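PDB 3LMZ: putative sugar isomerase from Parabacteroides distasonis, which probably isomerises a sugar, using a xylose isomerase-like TIM-barrel fold. Local coordinates for residues M85-K99 against V118-A130. Residues are numbered along the deposited sequence; the frame is centred on the assembly and turned at random. Where two conformers were deposited one is given.
Sequences MKSEEEIDRAFDYAK and VDKKVKEYDFHYA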
HETATM    1  N   MSE A  85     -18.735  25.873 -10.541  1.00 14.21           N
HETATM    2  CA  MSE A  85     -19.250  27.242 -10.503  1.00 14.69           C
HETATM    3  C   MSE A  85     -19.800  27.644 -11.863  1.00 14.50           C
HETATM    4  O   MSE A  85     -19.025  27.779 -12.794  1.00 14.80           O
HETATM    5  CB  MSE A  85     -18.168  28.218 -10.046  1.00 17.39           C
HETATM    6  CG  MSE A  85     -17.568  27.804  -8.751  1.00 21.15           C
HETATM    7 SE   MSE A  85     -16.076  28.943  -8.142  0.75 16.13          SE
HETATM    8  CE  MSE A  85     -15.221  27.593  -7.085  1.00 13.64           C
ATOM      9  N   LYS A  86     -21.105  27.867 -11.968  1.00 15.12           N
ATOM     10  CA  LYS A  86     -21.730  28.197 -13.262  1.00 16.27           C
ATOM     11  C   LYS A  86     -22.365  29.607 -13.279  1.00 16.07           C
ATOM     12  O   LYS A  86     -23.029  29.965 -14.251  1.00 17.10           O
ATOM     13  CB  LYS A  86     -22.764  27.158 -13.644  1.00 17.02           C
ATOM     14  CG  LYS A  86     -23.982  27.129 -12.714  1.00 20.12           C
ATOM     15  CD  LYS A  86     -25.011  26.047 -13.205  1.00 22.60           C
ATOM     16  CE  LYS A  86     -26.106  25.732 -12.175  1.00 27.27           C
ATOM     17  NZ  LYS A  86     -25.596  25.217 -10.875  1.00 23.66           N
ATOM     18  N   SER A  87     -22.180  30.379 -12.222  1.00 13.89           N
ATOM     19  CA  SER A  87     -22.670  31.747 -12.184  1.00 13.40           C
ATOM     20  C   SER A  87     -21.810  32.579 -11.257  1.00 16.22           C
ATOM     21  O   SER A  87     -21.102  32.026 -10.378  1.00 15.03           O
ATOM     22  CB  SER A  87     -24.105  31.714 -11.649  1.00 14.96           C
ATOM     23  OG  SER A  87     -24.094  31.451 -10.263  1.00 16.21           O
ATOM     24  N   GLU A  88     -21.906  33.898 -11.395  1.00 15.44           N
ATOM     25  CA  GLU A  88     -21.134  34.785 -10.548  1.00 15.23           C
ATOM     26  C   GLU A  88     -21.538  34.572  -9.080  1.00 15.79           C
ATOM     27  O   GLU A  88     -20.695  34.667  -8.184  1.00 16.09           O
ATOM     28  CB  GLU A  88     -21.419  36.258 -10.916  1.00 15.79           C
ATOM     29  CG  GLU A  88     -20.811  36.631 -12.208  1.00 18.41           C
ATOM     30  CD  GLU A  88     -20.922  38.140 -12.511  1.00 22.22           C
ATOM     31  OE1 GLU A  88     -21.492  38.906 -11.697  1.00 24.40           O
ATOM     32  OE2 GLU A  88     -20.397  38.523 -13.562  1.00 28.40           O
ATOM     33  N   GLU A  89     -22.829  34.348  -8.830  1.00 16.87           N
ATOM     34  CA  GLU A  89     -23.296  34.111  -7.450  1.00 18.88           C
ATOM     35  C   GLU A  89     -22.601  32.871  -6.837  1.00 15.58           C
ATOM     36  O   GLU A  89     -22.201  32.889  -5.666  1.00 14.99           O
ATOM     37  CB  GLU A  89     -24.815  33.919  -7.378  1.00 20.45           C
ATOM     38  CG  GLU A  89     -25.354  33.816  -5.949  1.00 23.71           C
ATOM     39  CD  GLU A  89     -26.515  32.835  -5.815  1.00 50.23           C
ATOM     40  OE1 GLU A  89     -27.677  33.237  -6.088  1.00 55.72           O
ATOM     41  OE2 GLU A  89     -26.252  31.664  -5.430  1.00 56.88           O
ATOM     42  N   GLU A  90     -22.472  31.793  -7.602  1.00 14.69           N
ATOM     43  CA  GLU A  90     -21.794  30.610  -7.069  1.00 14.08           C
ATOM     44  C   GLU A  90     -20.343  30.920  -6.743  1.00 15.82           C
ATOM     45  O   GLU A  90     -19.793  30.366  -5.799  1.00 15.23           O
ATOM     46  CB  GLU A  90     -21.924  29.434  -8.065  1.00 16.14           C
ATOM     47  CG  GLU A  90     -23.351  28.871  -8.085  1.00 16.20           C
ATOM     48  CD  GLU A  90     -23.534  27.678  -9.039  1.00 19.76           C
ATOM     49  OE1 GLU A  90     -22.540  27.162  -9.599  1.00 18.23           O
ATOM     50  OE2 GLU A  90     -24.704  27.210  -9.178  1.00 21.93           O
ATOM     51  N   ILE A  91     -19.709  31.724  -7.587  1.00 13.32           N
ATOM     52  CA  ILE A  91     -18.327  32.115  -7.361  1.00 13.40           C
ATOM     53  C   ILE A  91     -18.262  32.931  -6.062  1.00 12.70           C
ATOM     54  O   ILE A  91     -17.390  32.760  -5.213  1.00 13.81           O
ATOM     55  CB  ILE A  91     -17.724  32.815  -8.540  1.00 15.95           C
ATOM     56  CG1 ILE A  91     -17.753  31.895  -9.761  1.00 13.54           C
ATOM     57  CG2 ILE A  91     -16.255  33.280  -8.194  1.00 15.64           C
ATOM     58  CD1 ILE A  91     -17.379  32.590 -11.054  1.00 14.94           C
ATOM     59  N   ASP A  92     -19.161  33.910  -5.952  1.00 13.27           N
ATOM     60  CA  ASP A  92     -19.234  34.733  -4.728  1.00 14.35           C
ATOM     61  C   ASP A  92     -19.355  33.859  -3.493  1.00 13.33           C
ATOM     62  O   ASP A  92     -18.681  34.095  -2.444  1.00 14.56           O
ATOM     63  CB  ASP A  92     -20.454  35.687  -4.731  1.00 15.72           C
ATOM     64  CG  ASP A  92     -20.349  36.830  -5.726  1.00 17.63           C
ATOM     65  OD1 ASP A  92     -19.257  37.124  -6.221  1.00 18.36           O
ATOM     66  OD2 ASP A  92     -21.412  37.446  -6.015  1.00 21.39           O
ATOM     67  N   ARG A  93     -20.277  32.905  -3.544  1.00 14.23           N
ATOM     68  CA  ARG A  93     -20.492  32.007  -2.413  1.00 13.94           C
ATOM     69  C   ARG A  93     -19.266  31.133  -2.099  1.00 14.27           C
ATOM     70  O   ARG A  93     -18.928  30.913  -0.911  1.00 15.93           O
ATOM     71  CB  ARG A  93     -21.735  31.165  -2.602  1.00 15.52           C
ATOM     72  CG  ARG A  93     -22.965  32.019  -2.443  1.00 22.75           C
ATOM     73  CD  ARG A  93     -24.216  31.288  -2.673  1.00 44.15           C
ATOM     74  NE  ARG A  93     -25.347  32.177  -2.457  1.00 55.13           N
ATOM     75  CZ  ARG A  93     -26.615  31.817  -2.603  1.00 61.89           C
ATOM     76  NH1 ARG A  93     -26.914  30.572  -2.963  1.00 67.95           N
ATOM     77  NH2 ARG A  93     -27.583  32.710  -2.392  1.00 65.46           N
ATOM     78  N   ALA A  94     -18.570  30.670  -3.148  1.00 13.64           N
ATOM     79  CA  ALA A  94     -17.390  29.808  -2.933  1.00 12.71           C
ATOM     80  C   ALA A  94     -16.216  30.548  -2.278  1.00 12.90           C
ATOM     81  O   ALA A  94     -15.560  30.010  -1.426  1.00 13.43           O
ATOM     82  CB  ALA A  94     -16.958  29.191  -4.275  1.00 15.74           C
ATOM     83  N   PHE A  95     -15.991  31.797  -2.696  1.00 13.07           N
ATOM     84  CA  PHE A  95     -14.893  32.574  -2.136  1.00 12.95           C
ATOM     85  C   PHE A  95     -15.242  32.911  -0.677  1.00 14.88           C
ATOM     86  O   PHE A  95     -14.370  32.846   0.182  1.00 14.41           O
ATOM     87  CB  PHE A  95     -14.588  33.809  -3.009  1.00 13.67           C
ATOM     88  CG  PHE A  95     -13.631  33.544  -4.105  1.00 12.08           C
ATOM     89  CD1 PHE A  95     -14.058  32.921  -5.248  1.00 11.26           C
ATOM     90  CD2 PHE A  95     -12.297  33.855  -3.985  1.00 12.61           C
ATOM     91  CE1 PHE A  95     -13.164  32.667  -6.278  1.00 12.04           C
ATOM     92  CE2 PHE A  95     -11.394  33.618  -5.000  1.00 12.31           C
ATOM     93  CZ  PHE A  95     -11.840  32.993  -6.161  1.00 12.96           C
ATOM     94  N   ASP A  96     -16.479  33.297  -0.406  0.50 14.12           N
ATOM     95  CA  ASP A  96     -16.817  33.626   0.980  0.50 13.59           C
ATOM     96  C   ASP A  96     -16.688  32.372   1.877  0.50 13.23           C
ATOM     97  O   ASP A  96     -16.103  32.414   2.964  0.50 12.54           O
ATOM     98  CB  ASP A  96     -18.207  34.257   1.061  0.50 12.96           C
ATOM     99  CG  ASP A  96     -18.615  34.561   2.475  0.50 13.89           C
ATOM    100  OD1 ASP A  96     -17.874  35.249   3.197  0.50 22.05           O
ATOM    101  OD2 ASP A  96     -19.689  34.068   2.866  0.50 19.31           O
ATOM    102  N   TYR A  97     -17.144  31.230   1.369  1.00 14.27           N
ATOM    103  CA  TYR A  97     -16.992  29.958   2.092  1.00 13.00           C
ATOM    104  C   TYR A  97     -15.517  29.646   2.375  1.00 13.37           C
ATOM    105  O   TYR A  97     -15.126  29.388   3.522  1.00 14.71           O
ATOM    106  CB  TYR A  97     -17.639  28.891   1.249  1.00 13.21           C
ATOM    107  CG  TYR A  97     -17.333  27.437   1.616  1.00 13.39           C
ATOM    108  CD1 TYR A  97     -17.906  26.829   2.726  1.00 13.71           C
ATOM    109  CD2 TYR A  97     -16.645  26.630   0.713  1.00 14.65           C
ATOM    110  CE1 TYR A  97     -17.720  25.460   2.973  1.00 13.45           C
ATOM    111  CE2 TYR A  97     -16.432  25.253   0.943  1.00 13.71           C
ATOM    112  CZ  TYR A  97     -16.976  24.667   2.040  1.00 15.22           C
ATOM    113  OH  TYR A  97     -16.827  23.302   2.178  1.00 14.23           O
ATOM    114  N   ALA A  98     -14.648  29.787   1.357  1.00 13.07           N
ATOM    115  CA  ALA A  98     -13.234  29.567   1.616  1.00 14.13           C
ATOM    116  C   ALA A  98     -12.688  30.446   2.764  1.00 13.36           C
ATOM    117  O   ALA A  98     -11.942  30.019   3.605  1.00 14.27           O
ATOM    118  CB  ALA A  98     -12.423  29.742   0.381  1.00 14.57           C
ATOM    119  N   LYS A  99     -13.104  31.704   2.739  1.00 13.46           N
ATOM    120  CA  LYS A  99     -12.629  32.629   3.768  1.00 11.63           C
ATOM    121  C   LYS A  99     -13.126  32.203   5.140  1.00 13.96           C
ATOM    122  O   LYS A  99     -12.385  32.241   6.134  1.00 15.30           O
ATOM    123  CB  LYS A  99     -13.105  34.060   3.442  1.00 13.31           C
ATOM    124  CG  LYS A  99     -12.675  35.121   4.454  1.00 14.39           C
ATOM    125  CD  LYS A  99     -12.915  36.545   3.961  1.00 16.68           C
ATOM    126  CE  LYS A  99     -12.470  37.580   4.986  1.00 17.20           C
ATOM    127  NZ  LYS A  99     -12.686  38.968   4.493  1.00 16.93           N
ATOM    128  N   VAL A 118     -13.530  35.038 -11.871  1.00 14.03           N
ATOM    129  CA  VAL A 118     -12.562  34.381 -10.986  1.00 15.87           C
ATOM    130  C   VAL A 118     -11.311  35.252 -10.775  1.00 14.91           C
ATOM    131  O   VAL A 118     -10.846  35.425  -9.658  1.00 13.77           O
ATOM    132  CB  VAL A 118     -12.152  33.002 -11.527  1.00 15.50           C
ATOM    133  CG1 VAL A 118     -11.027  32.386 -10.623  1.00 13.90           C
ATOM    134  CG2 VAL A 118     -13.363  32.064 -11.557  1.00 16.63           C
ATOM    135  N   ASP A 119     -10.843  35.867 -11.851  1.00 13.89           N
ATOM    136  CA  ASP A 119      -9.729  36.825 -11.802  1.00 12.99           C
ATOM    137  C   ASP A 119      -9.997  37.964 -10.820  1.00 12.27           C
ATOM    138  O   ASP A 119      -9.188  38.275  -9.924  1.00 13.34           O
ATOM    139  CB  ASP A 119      -9.392  37.319 -13.200  1.00 13.53           C
ATOM    140  CG  ASP A 119      -8.151  38.166 -13.243  1.00 16.65           C
ATOM    141  OD1 ASP A 119      -8.216  39.320 -12.717  1.00 15.07           O
ATOM    142  OD2 ASP A 119      -7.183  37.762 -13.900  1.00 16.65           O
ATOM    143  N   LYS A 120     -11.169  38.589 -10.944  1.00 14.83           N
ATOM    144  CA  LYS A 120     -11.611  39.637 -10.017  1.00 14.66           C
ATOM    145  C   LYS A 120     -11.598  39.132  -8.569  1.00 12.46           C
ATOM    146  O   LYS A 120     -11.116  39.815  -7.637  1.00 12.66           O
ATOM    147  CB  LYS A 120     -13.051  40.092 -10.387  1.00 15.09           C
ATOM    148  CG  LYS A 120     -13.560  41.254  -9.631  1.00 23.67           C
ATOM    149  CD  LYS A 120     -15.054  41.515  -9.918  1.00 23.77           C
ATOM    150  CE  LYS A 120     -15.281  42.719 -10.676  1.00 37.50           C
ATOM    151  NZ  LYS A 120     -16.755  42.946 -10.858  1.00 30.57           N
ATOM    152  N   LYS A 121     -12.065  37.896  -8.340  1.00 11.84           N
ATOM    153  CA  LYS A 121     -12.205  37.374  -6.986  1.00 15.95           C
ATOM    154  C   LYS A 121     -10.848  36.958  -6.366  1.00 14.56           C
ATOM    155  O   LYS A 121     -10.624  37.256  -5.184  1.00 14.08           O
ATOM    156  CB  LYS A 121     -13.229  36.220  -6.964  1.00 15.76           C
ATOM    157  CG  LYS A 121     -14.682  36.724  -7.119  1.00 16.69           C
ATOM    158  CD  LYS A 121     -15.176  37.326  -5.791  1.00 18.60           C
ATOM    159  CE  LYS A 121     -16.470  38.079  -5.882  1.00 23.94           C
ATOM    160  NZ  LYS A 121     -16.946  38.458  -4.486  1.00 19.99           N
ATOM    161  N   VAL A 122      -9.921  36.443  -7.173  1.00 13.57           N
ATOM    162  CA  VAL A 122      -8.630  36.144  -6.608  1.00 14.99           C
ATOM    163  C   VAL A 122      -7.946  37.440  -6.200  1.00 13.34           C
ATOM    164  O   VAL A 122      -7.227  37.428  -5.188  1.00 13.75           O
ATOM    165  CB  VAL A 122      -7.651  35.251  -7.472  1.00 15.86           C
ATOM    166  CG1 VAL A 122      -8.234  33.865  -7.760  1.00 16.82           C
ATOM    167  CG2 VAL A 122      -7.269  35.888  -8.771  1.00 18.71           C
ATOM    168  N   LYS A 123      -8.177  38.570  -6.901  1.00 13.12           N
ATOM    169  CA  LYS A 123      -7.617  39.865  -6.490  1.00 16.25           C
ATOM    170  C   LYS A 123      -8.236  40.372  -5.192  1.00 15.00           C
ATOM    171  O   LYS A 123      -7.556  40.907  -4.335  1.00 14.91           O
ATOM    172  CB  LYS A 123      -7.829  40.876  -7.616  1.00 14.95           C
ATOM    173  CG  LYS A 123      -6.910  40.624  -8.807  1.00 15.56           C
ATOM    174  CD  LYS A 123      -7.214  41.577  -9.974  1.00 12.19           C
ATOM    175  CE  LYS A 123      -6.108  41.633 -11.011  1.00 14.31           C
ATOM    176  NZ  LYS A 123      -5.790  40.309 -11.712  1.00 14.25           N
ATOM    177  N   GLU A 124      -9.546  40.194  -5.059  1.00 13.49           N
ATOM    178  CA  GLU A 124     -10.279  40.656  -3.906  1.00 15.53           C
ATOM    179  C   GLU A 124      -9.860  39.915  -2.647  1.00 14.27           C
ATOM    180  O   GLU A 124      -9.718  40.507  -1.559  1.00 14.18           O
ATOM    181  CB  GLU A 124     -11.780  40.492  -4.153  1.00 15.81           C
ATOM    182  CG  GLU A 124     -12.620  40.866  -2.965  1.00 14.67           C
ATOM    183  CD  GLU A 124     -14.097  40.639  -3.123  1.00 16.87           C
ATOM    184  OE1 GLU A 124     -14.532  40.101  -4.164  1.00 18.14           O
ATOM    185  OE2 GLU A 124     -14.857  40.981  -2.172  1.00 19.07           O
ATOM    186  N   TYR A 125      -9.650  38.608  -2.733  1.00 13.52           N
ATOM    187  CA  TYR A 125      -9.441  37.743  -1.575  1.00 15.17           C
ATOM    188  C   TYR A 125      -7.976  37.328  -1.356  1.00 15.05           C
ATOM    189  O   TYR A 125      -7.620  36.855  -0.272  1.00 15.34           O
ATOM    190  CB  TYR A 125     -10.284  36.474  -1.667  1.00 15.44           C
ATOM    191  CG  TYR A 125     -11.712  36.659  -1.343  1.00 13.51           C
ATOM    192  CD1 TYR A 125     -12.576  37.181  -2.294  1.00 13.40           C
ATOM    193  CD2 TYR A 125     -12.222  36.345  -0.095  1.00 17.09           C
ATOM    194  CE1 TYR A 125     -13.906  37.395  -2.003  1.00 14.83           C
ATOM    195  CE2 TYR A 125     -13.553  36.523   0.216  1.00 15.93           C
ATOM    196  CZ  TYR A 125     -14.405  37.066  -0.736  1.00 19.37           C
ATOM    197  OH  TYR A 125     -15.729  37.277  -0.425  1.00 18.67           O
ATOM    198  N   ASP A 126      -7.140  37.483  -2.366  1.00 14.79           N
ATOM    199  CA  ASP A 126      -5.761  36.991  -2.374  1.00 13.44           C
ATOM    200  C   ASP A 126      -5.718  35.484  -2.081  1.00 12.82           C
ATOM    201  O   ASP A 126      -5.009  35.020  -1.173  1.00 15.79           O
ATOM    202  CB  ASP A 126      -4.879  37.729  -1.364  1.00 14.10           C
ATOM    203  CG  ASP A 126      -3.389  37.401  -1.538  1.00 17.16           C
ATOM    204  OD1 ASP A 126      -2.903  36.952  -2.654  1.00 16.46           O
ATOM    205  OD2 ASP A 126      -2.650  37.618  -0.538  1.00 18.50           O
ATOM    206  N   PHE A 127      -6.464  34.718  -2.877  1.00 13.78           N
ATOM    207  CA  PHE A 127      -6.475  33.260  -2.841  1.00 12.46           C
ATOM    208  C   PHE A 127      -5.923  32.710  -4.180  1.00 13.33           C
ATOM    209  O   PHE A 127      -5.979  33.397  -5.211  1.00 14.93           O
ATOM    210  CB  PHE A 127      -7.924  32.694  -2.694  1.00 13.46           C
ATOM    211  CG  PHE A 127      -8.603  33.010  -1.393  1.00 12.90           C
ATOM    212  CD1 PHE A 127      -7.925  33.411  -0.276  1.00 13.93           C
ATOM    213  CD2 PHE A 127      -9.986  32.814  -1.302  1.00 15.62           C
ATOM    214  CE1 PHE A 127      -8.592  33.666   0.928  1.00 16.97           C
ATOM    215  CE2 PHE A 127     -10.647  33.048  -0.116  1.00 14.55           C
ATOM    216  CZ  PHE A 127      -9.963  33.457   0.984  1.00 14.11           C
ATOM    217  N   HIS A 128      -5.358  31.509  -4.128  1.00 12.45           N
ATOM    218  CA  HIS A 128      -5.072  30.739  -5.321  1.00 12.19           C
ATOM    219  C   HIS A 128      -6.321  29.930  -5.675  1.00 11.43           C
ATOM    220  O   HIS A 128      -7.122  29.540  -4.824  1.00 15.29           O
ATOM    221  CB  HIS A 128      -3.858  29.856  -5.118  1.00 13.75           C
ATOM    222  CG  HIS A 128      -2.542  30.585  -5.195  1.00 15.78           C
ATOM    223  ND1 HIS A 128      -2.092  31.392  -4.166  1.00 18.31           N
ATOM    224  CD2 HIS A 128      -1.597  30.628  -6.159  1.00 19.68           C
ATOM    225  CE1 HIS A 128      -0.910  31.890  -4.502  1.00 21.21           C
ATOM    226  NE2 HIS A 128      -0.579  31.422  -5.697  1.00 17.80           N
ATOM    227  N   TYR A 129      -6.479  29.677  -6.970  1.00 12.90           N
ATOM    228  CA  TYR A 129      -7.610  29.011  -7.546  1.00 12.88           C
ATOM    229  C   TYR A 129      -7.103  27.982  -8.561  1.00 15.79           C
ATOM    230  O   TYR A 129      -6.434  28.340  -9.531  1.00 14.74           O
ATOM    231  CB  TYR A 129      -8.518  30.020  -8.253  1.00 14.29           C
ATOM    232  CG  TYR A 129      -9.851  29.488  -8.689  1.00 12.72           C
ATOM    233  CD1 TYR A 129      -9.956  28.730  -9.852  1.00 15.13           C
ATOM    234  CD2 TYR A 129     -11.029  29.760  -8.009  1.00 13.98           C
ATOM    235  CE1 TYR A 129     -11.177  28.242 -10.283  1.00 13.40           C
ATOM    236  CE2 TYR A 129     -12.241  29.284  -8.427  1.00 14.96           C
ATOM    237  CZ  TYR A 129     -12.324  28.568  -9.587  1.00 17.54           C
ATOM    238  OH  TYR A 129     -13.546  28.098 -10.004  1.00 15.94           O
ATOM    239  N   ALA A 130      -7.384  26.705  -8.306  1.00 13.92           N
ATOM    240  CA  ALA A 130      -6.856  25.590  -9.078  1.00 13.75           C
ATOM    241  C   ALA A 130      -8.015  24.921  -9.821  1.00 12.54           C
ATOM    242  O   ALA A 130      -8.872  24.344  -9.188  1.00 14.78           O
ATOM    243  CB  ALA A 130      -6.166  24.566  -8.161  1.00 14.24           C
TER
HETATM  244  O   HOH W   1     -17.423  36.586  -2.468  1.00 20.23           O
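Two neighbouring outer helices of a TIM barrel, 88-101 and 115-125, pack side by side here, with F95 of the first pressed against K121, V122 and Y125 of the second. The axes of segments 88-99 and 118-125 come within 10.7 Å, their N-to-C directions 24° apart, as expected for successive βα units. F95 is a knob in a hole made by V118, K121, V122 and Y125. K121 CB stands over the middle of one ring face, 3.5 Å from the F95 centroid and 8° off the normal, a CH-pi contact. F95 CB in turn sits over the Y125 ring toward its rim, 3.9 Å from that centroid. F95 CD2 also meets F127 CD2 at 3.7 Å, and F95 CZ meets Y129 CD2 at 3.8 Å, so the ring reaches past the helix onto strand 128-132. Cutting F95 back to an alanine is likely to open a gap between K121, F127 and Y129 and leave K121 CB without the aromatic face it sits on. On the outer side the K121 chain, bent at chi2 (-77°), brings NZ into salt bridges with D92 OD1 at 3.2 Å and E124 OE1 at 2.9 Å, a three-residue network; D92 OD1 also hydrogen-bonds Y117 OH. One water links D92 O, K121 NZ and Y125 OH. Deeper in, the selenium of selenomethionine M85 meets the Y129 ring edge in its plane, a Met-aromatic contact, 3.3 Å from Y129 OH, a buried hydroxyl without a hydrogen-bonding partner in the model. With F95 and A98 also resting on I106 of strand 105-110, this apolar layer is characteristic of the helix-to-barrel interface of a TIM barrel.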